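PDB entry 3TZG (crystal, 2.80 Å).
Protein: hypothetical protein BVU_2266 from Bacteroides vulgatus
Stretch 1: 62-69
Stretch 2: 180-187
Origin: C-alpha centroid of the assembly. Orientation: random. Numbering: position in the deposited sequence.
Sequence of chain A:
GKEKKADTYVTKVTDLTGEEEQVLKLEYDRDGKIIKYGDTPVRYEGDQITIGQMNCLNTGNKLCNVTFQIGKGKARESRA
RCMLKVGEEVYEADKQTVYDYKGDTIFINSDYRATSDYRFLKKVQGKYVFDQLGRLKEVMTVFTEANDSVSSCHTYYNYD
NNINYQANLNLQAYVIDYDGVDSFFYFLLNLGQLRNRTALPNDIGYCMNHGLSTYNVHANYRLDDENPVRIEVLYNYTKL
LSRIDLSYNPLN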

ATOM      1  N   LYS A  62      10.194   9.775  -5.014  1.00 96.59           N
ATOM      2  CA  LYS A  62       8.870   9.284  -4.619  1.00 94.12           C
ATOM      3  C   LYS A  62       8.434   9.897  -3.259  1.00 95.65           C
ATOM      4  O   LYS A  62       7.822  10.955  -3.259  1.00 95.00           O
ATOM      5  CB  LYS A  62       8.849   7.747  -4.553  1.00 95.55           C
ATOM      6  N   LEU A  63       8.743   9.208  -2.122  1.00 90.39           N
ATOM      7  CA  LEU A  63       8.470   9.587  -0.727  1.00 89.02           C
ATOM      8  C   LEU A  63       9.732  10.135  -0.030  1.00 91.97           C
ATOM      9  O   LEU A  63      10.746   9.448   0.017  1.00 92.59           O
ATOM     10  CB  LEU A  63       7.951   8.351   0.056  1.00 87.58           C
ATOM     11  CG  LEU A  63       7.808   8.501   1.588  1.00 92.08           C
ATOM     12  CD1 LEU A  63       6.486   9.178   1.963  1.00 90.59           C
ATOM     13  CD2 LEU A  63       7.934   7.156   2.277  1.00 94.21           C
ATOM     14  N   CYS A  64       9.654  11.321   0.570  1.00 86.69           N
ATOM     15  CA  CYS A  64      10.803  11.865   1.292  1.00 87.31           C
ATOM     16  C   CYS A  64      10.740  11.430   2.783  1.00 86.32           C
ATOM     17  O   CYS A  64      11.793  11.269   3.402  1.00 86.81           O
ATOM     18  CB  CYS A  64      10.885  13.385   1.144  1.00 89.44           C
ATOM     19  SG  CYS A  64      11.053  13.967  -0.572  1.00 94.09           S
ATOM     20  N   ASN A  65       9.509  11.266   3.348  1.00 78.26           N
ATOM     21  CA  ASN A  65       9.207  10.828   4.724  1.00 76.13           C
ATOM     22  C   ASN A  65       7.701  10.860   4.999  1.00 73.01           C
ATOM     23  O   ASN A  65       6.963  11.563   4.318  1.00 71.85           O
ATOM     24  CB  ASN A  65       9.933  11.673   5.803  1.00 80.69           C
ATOM     25  CG  ASN A  65       9.468  13.106   5.917  1.00110.39           C
ATOM     26  OD1 ASN A  65       8.446  13.417   6.566  1.00106.75           O
ATOM     27  ND2 ASN A  65      10.256  14.012   5.351  1.00104.69           N
ATOM     28  N   VAL A  66       7.275  10.149   6.049  1.00 65.63           N
ATOM     29  CA  VAL A  66       5.899  10.112   6.530  1.00 62.62           C
ATOM     30  C   VAL A  66       5.934   9.926   8.066  1.00 65.48           C
ATOM     31  O   VAL A  66       6.720   9.134   8.579  1.00 65.21           O
ATOM     32  CB  VAL A  66       4.996   9.050   5.814  1.00 62.84           C
ATOM     33  CG1 VAL A  66       5.591   7.642   5.865  1.00 61.65           C
ATOM     34  CG2 VAL A  66       3.568   9.063   6.361  1.00 61.35           C
ATOM     35  N   THR A  67       5.107  10.683   8.786  1.00 61.38           N
ATOM     36  CA  THR A  67       4.973  10.524  10.223  1.00 61.29           C
ATOM     37  C   THR A  67       3.515  10.160  10.457  1.00 61.73           C
ATOM     38  O   THR A  67       2.630  10.852   9.964  1.00 62.08           O
ATOM     39  CB  THR A  67       5.464  11.767  10.990  1.00 70.07           C
ATOM     40  OG1 THR A  67       6.804  12.069  10.589  1.00 71.47           O
ATOM     41  CG2 THR A  67       5.395  11.588  12.519  1.00 67.71           C
ATOM     42  N   PHE A  68       3.271   9.030  11.125  1.00 55.20           N
ATOM     43  CA  PHE A  68       1.930   8.555  11.475  1.00 52.58           C
ATOM     44  C   PHE A  68       1.631   8.835  12.919  1.00 57.75           C
ATOM     45  O   PHE A  68       2.483   8.581  13.780  1.00 60.95           O
ATOM     46  CB  PHE A  68       1.771   7.051  11.225  1.00 52.22           C
ATOM     47  CG  PHE A  68       1.870   6.589   9.801  1.00 51.56           C
ATOM     48  CD1 PHE A  68       0.736   6.493   9.008  1.00 52.05           C
ATOM     49  CD2 PHE A  68       3.083   6.160   9.277  1.00 54.53           C
ATOM     50  CE1 PHE A  68       0.819   6.034   7.694  1.00 51.74           C
ATOM     51  CE2 PHE A  68       3.166   5.687   7.969  1.00 56.47           C
ATOM     52  CZ  PHE A  68       2.033   5.646   7.182  1.00 52.87           C
ATOM     53  N   GLN A  69       0.420   9.312  13.198  1.00 50.98           N
ATOM     54  CA  GLN A  69      -0.036   9.552  14.559  1.00 51.40           C
ATOM     55  C   GLN A  69      -0.913   8.386  14.954  1.00 52.23           C
ATOM     56  O   GLN A  69      -1.924   8.114  14.288  1.00 48.82           O
ATOM     57  CB  GLN A  69      -0.766  10.900  14.676  1.00 53.74           C
ATOM     58  CG  GLN A  69      -0.696  11.521  16.062  1.00 69.98           C
ATOM     59  CD  GLN A  69       0.708  11.972  16.397  1.00 90.83           C
ATOM     60  OE1 GLN A  69       1.471  12.460  15.527  1.00 82.79           O
ATOM     61  NE2 GLN A  69       1.061  11.844  17.675  1.00 82.72           N
ATOM     62  N   GLY A 180      -0.028   6.372  -2.921  1.00 48.38           N
ATOM     63  CA  GLY A 180       1.271   6.718  -2.350  1.00 48.57           C
ATOM     64  C   GLY A 180       1.965   5.678  -1.499  1.00 51.56           C
ATOM     65  O   GLY A 180       1.317   4.802  -0.916  1.00 51.08           O
ATOM     66  N   VAL A 181       3.299   5.823  -1.382  1.00 48.69           N
ATOM     67  CA  VAL A 181       4.207   4.918  -0.663  1.00 49.14           C
ATOM     68  C   VAL A 181       3.869   4.947   0.869  1.00 54.34           C
ATOM     69  O   VAL A 181       4.054   3.931   1.568  1.00 54.90           O
ATOM     70  CB  VAL A 181       5.694   5.258  -0.975  1.00 53.94           C
ATOM     71  CG1 VAL A 181       6.670   4.505  -0.084  1.00 54.56           C
ATOM     72  CG2 VAL A 181       6.004   4.933  -2.432  1.00 53.53           C
ATOM     73  N   ASP A 182       3.296   6.062   1.360  1.00 49.40           N
ATOM     74  CA  ASP A 182       2.880   6.144   2.755  1.00 47.91           C
ATOM     75  C   ASP A 182       1.706   5.177   2.997  1.00 49.31           C
ATOM     76  O   ASP A 182       1.679   4.500   4.028  1.00 48.42           O
ATOM     77  CB  ASP A 182       2.524   7.583   3.158  1.00 49.91           C
ATOM     78  CG  ASP A 182       1.517   8.274   2.283  1.00 56.42           C
ATOM     79  OD1 ASP A 182       1.780   8.395   1.056  1.00 55.20           O
ATOM     80  OD2 ASP A 182       0.500   8.774   2.830  1.00 62.36           O
ATOM     81  N   SER A 183       0.782   5.050   2.021  1.00 44.96           N
ATOM     82  CA  SER A 183      -0.335   4.116   2.136  1.00 44.05           C
ATOM     83  C   SER A 183       0.182   2.674   2.039  1.00 48.57           C
ATOM     84  O   SER A 183      -0.333   1.790   2.740  1.00 48.65           O
ATOM     85  CB  SER A 183      -1.397   4.397   1.083  1.00 48.03           C
ATOM     86  OG  SER A 183      -2.253   5.485   1.429  1.00 62.26           O
ATOM     87  N   PHE A 184       1.242   2.445   1.210  1.00 42.78           N
ATOM     88  CA  PHE A 184       1.870   1.137   1.103  1.00 40.95           C
ATOM     89  C   PHE A 184       2.292   0.671   2.501  1.00 45.99           C
ATOM     90  O   PHE A 184       1.845  -0.389   2.950  1.00 46.86           O
ATOM     91  CB  PHE A 184       3.062   1.174   0.138  1.00 42.66           C
ATOM     92  CG  PHE A 184       3.949  -0.042   0.231  1.00 44.09           C
ATOM     93  CD1 PHE A 184       3.591  -1.228  -0.392  1.00 45.33           C
ATOM     94  CD2 PHE A 184       5.132  -0.010   0.971  1.00 47.23           C
ATOM     95  CE1 PHE A 184       4.411  -2.350  -0.301  1.00 45.99           C
ATOM     96  CE2 PHE A 184       5.950  -1.142   1.065  1.00 49.16           C
ATOM     97  CZ  PHE A 184       5.590  -2.295   0.418  1.00 45.58           C
ATOM     98  N   PHE A 185       3.098   1.504   3.212  1.00 41.04           N
ATOM     99  CA  PHE A 185       3.579   1.213   4.555  1.00 39.93           C
ATOM    100  C   PHE A 185       2.423   1.120   5.570  1.00 43.22           C
ATOM    101  O   PHE A 185       2.449   0.232   6.436  1.00 42.87           O
ATOM    102  CB  PHE A 185       4.599   2.257   4.996  1.00 42.23           C
ATOM    103  CG  PHE A 185       5.931   2.025   4.334  1.00 44.82           C
ATOM    104  CD1 PHE A 185       6.629   0.832   4.527  1.00 47.82           C
ATOM    105  CD2 PHE A 185       6.489   2.985   3.494  1.00 46.64           C
ATOM    106  CE1 PHE A 185       7.849   0.608   3.879  1.00 48.62           C
ATOM    107  CE2 PHE A 185       7.712   2.756   2.855  1.00 48.41           C
ATOM    108  CZ  PHE A 185       8.379   1.570   3.052  1.00 46.53           C
ATOM    109  N   TYR A 186       1.393   1.971   5.421  1.00 39.41           N
ATOM    110  CA  TYR A 186       0.216   1.926   6.281  1.00 40.66           C
ATOM    111  C   TYR A 186      -0.419   0.536   6.275  1.00 47.59           C
ATOM    112  O   TYR A 186      -0.753   0.042   7.344  1.00 49.82           O
ATOM    113  CB  TYR A 186      -0.815   2.976   5.842  1.00 41.75           C
ATOM    114  CG  TYR A 186      -2.165   2.830   6.512  1.00 42.46           C
ATOM    115  CD1 TYR A 186      -2.418   3.411   7.754  1.00 44.41           C
ATOM    116  CD2 TYR A 186      -3.199   2.134   5.893  1.00 42.63           C
ATOM    117  CE1 TYR A 186      -3.675   3.317   8.354  1.00 45.82           C
ATOM    118  CE2 TYR A 186      -4.460   2.032   6.483  1.00 43.61           C
ATOM    119  CZ  TYR A 186      -4.695   2.633   7.708  1.00 48.96           C
ATOM    120  OH  TYR A 186      -5.927   2.524   8.288  1.00 44.90           O
ATOM    121  N   PHE A 187      -0.574  -0.094   5.083  1.00 43.65           N
ATOM    122  CA  PHE A 187      -1.142  -1.434   4.946  1.00 42.27           C
ATOM    123  C   PHE A 187      -0.123  -2.512   5.299  1.00 46.54           C
ATOM    124  O   PHE A 187      -0.470  -3.413   6.077  1.00 46.12           O
ATOM    125  CB  PHE A 187      -1.710  -1.688   3.532  1.00 42.76           C
ATOM    126  CG  PHE A 187      -3.010  -0.938   3.316  1.00 43.28           C
ATOM    127  CD1 PHE A 187      -4.165  -1.302   3.995  1.00 45.01           C
ATOM    128  CD2 PHE A 187      -3.065   0.162   2.477  1.00 45.12           C
ATOM    129  CE1 PHE A 187      -5.347  -0.579   3.841  1.00 44.98           C
ATOM    130  CE2 PHE A 187      -4.260   0.889   2.327  1.00 47.28           C
ATOM    131  CZ  PHE A 187      -5.387   0.509   3.010  1.00 44.32           C
TER

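How do the two backbones meet? Helix 181-187 packs on the strand through Val66 and Phe68 with the axes 9.3 Å apart at closest approach and their N-to-C directions 45° apart. The spacing is even at first and then widens: CA of Leu63 is 6.3 Å from CA of Val181 and CA of Val66 6.3 Å from CA of Asp182, but CA of Phe68 is 8.6 Å from CA of Tyr186. No hydrogen bond crosses the contact, so packing carries it.

Which side of the strand faces the helix? Val66 and Phe68 point toward it, while the alternating Asn65, Thr67 and Gln69 are out of reach, as expected for an extended strand. Leu63, before the corner at Cys64, also points toward the helix.

What does Leu63 touch? CD2 of Leu63 lies 3.8 Å from CG1 of Val181 and 4.4 Å from CE2 of Phe185, residues one helical turn apart, so a single methyl reaches both.

How is the buried Asp182 accommodated? Asp182 offers its methylene to the strand, with CB 3.7 Å from CG2 of Val66, while both carboxylate oxygens are hydrogen-bonded elsewhere in the structure.

How does Phe68 bridge the larger gap? Its ring reaches the helix backbone: CZ of Phe68 is 3.4 Å from O of Asp182, which sits at the ring edge and already accepts the helical hydrogen bond from N of Tyr186. CE1 of Phe68 packs 3.9 Å from CB of Tyr186.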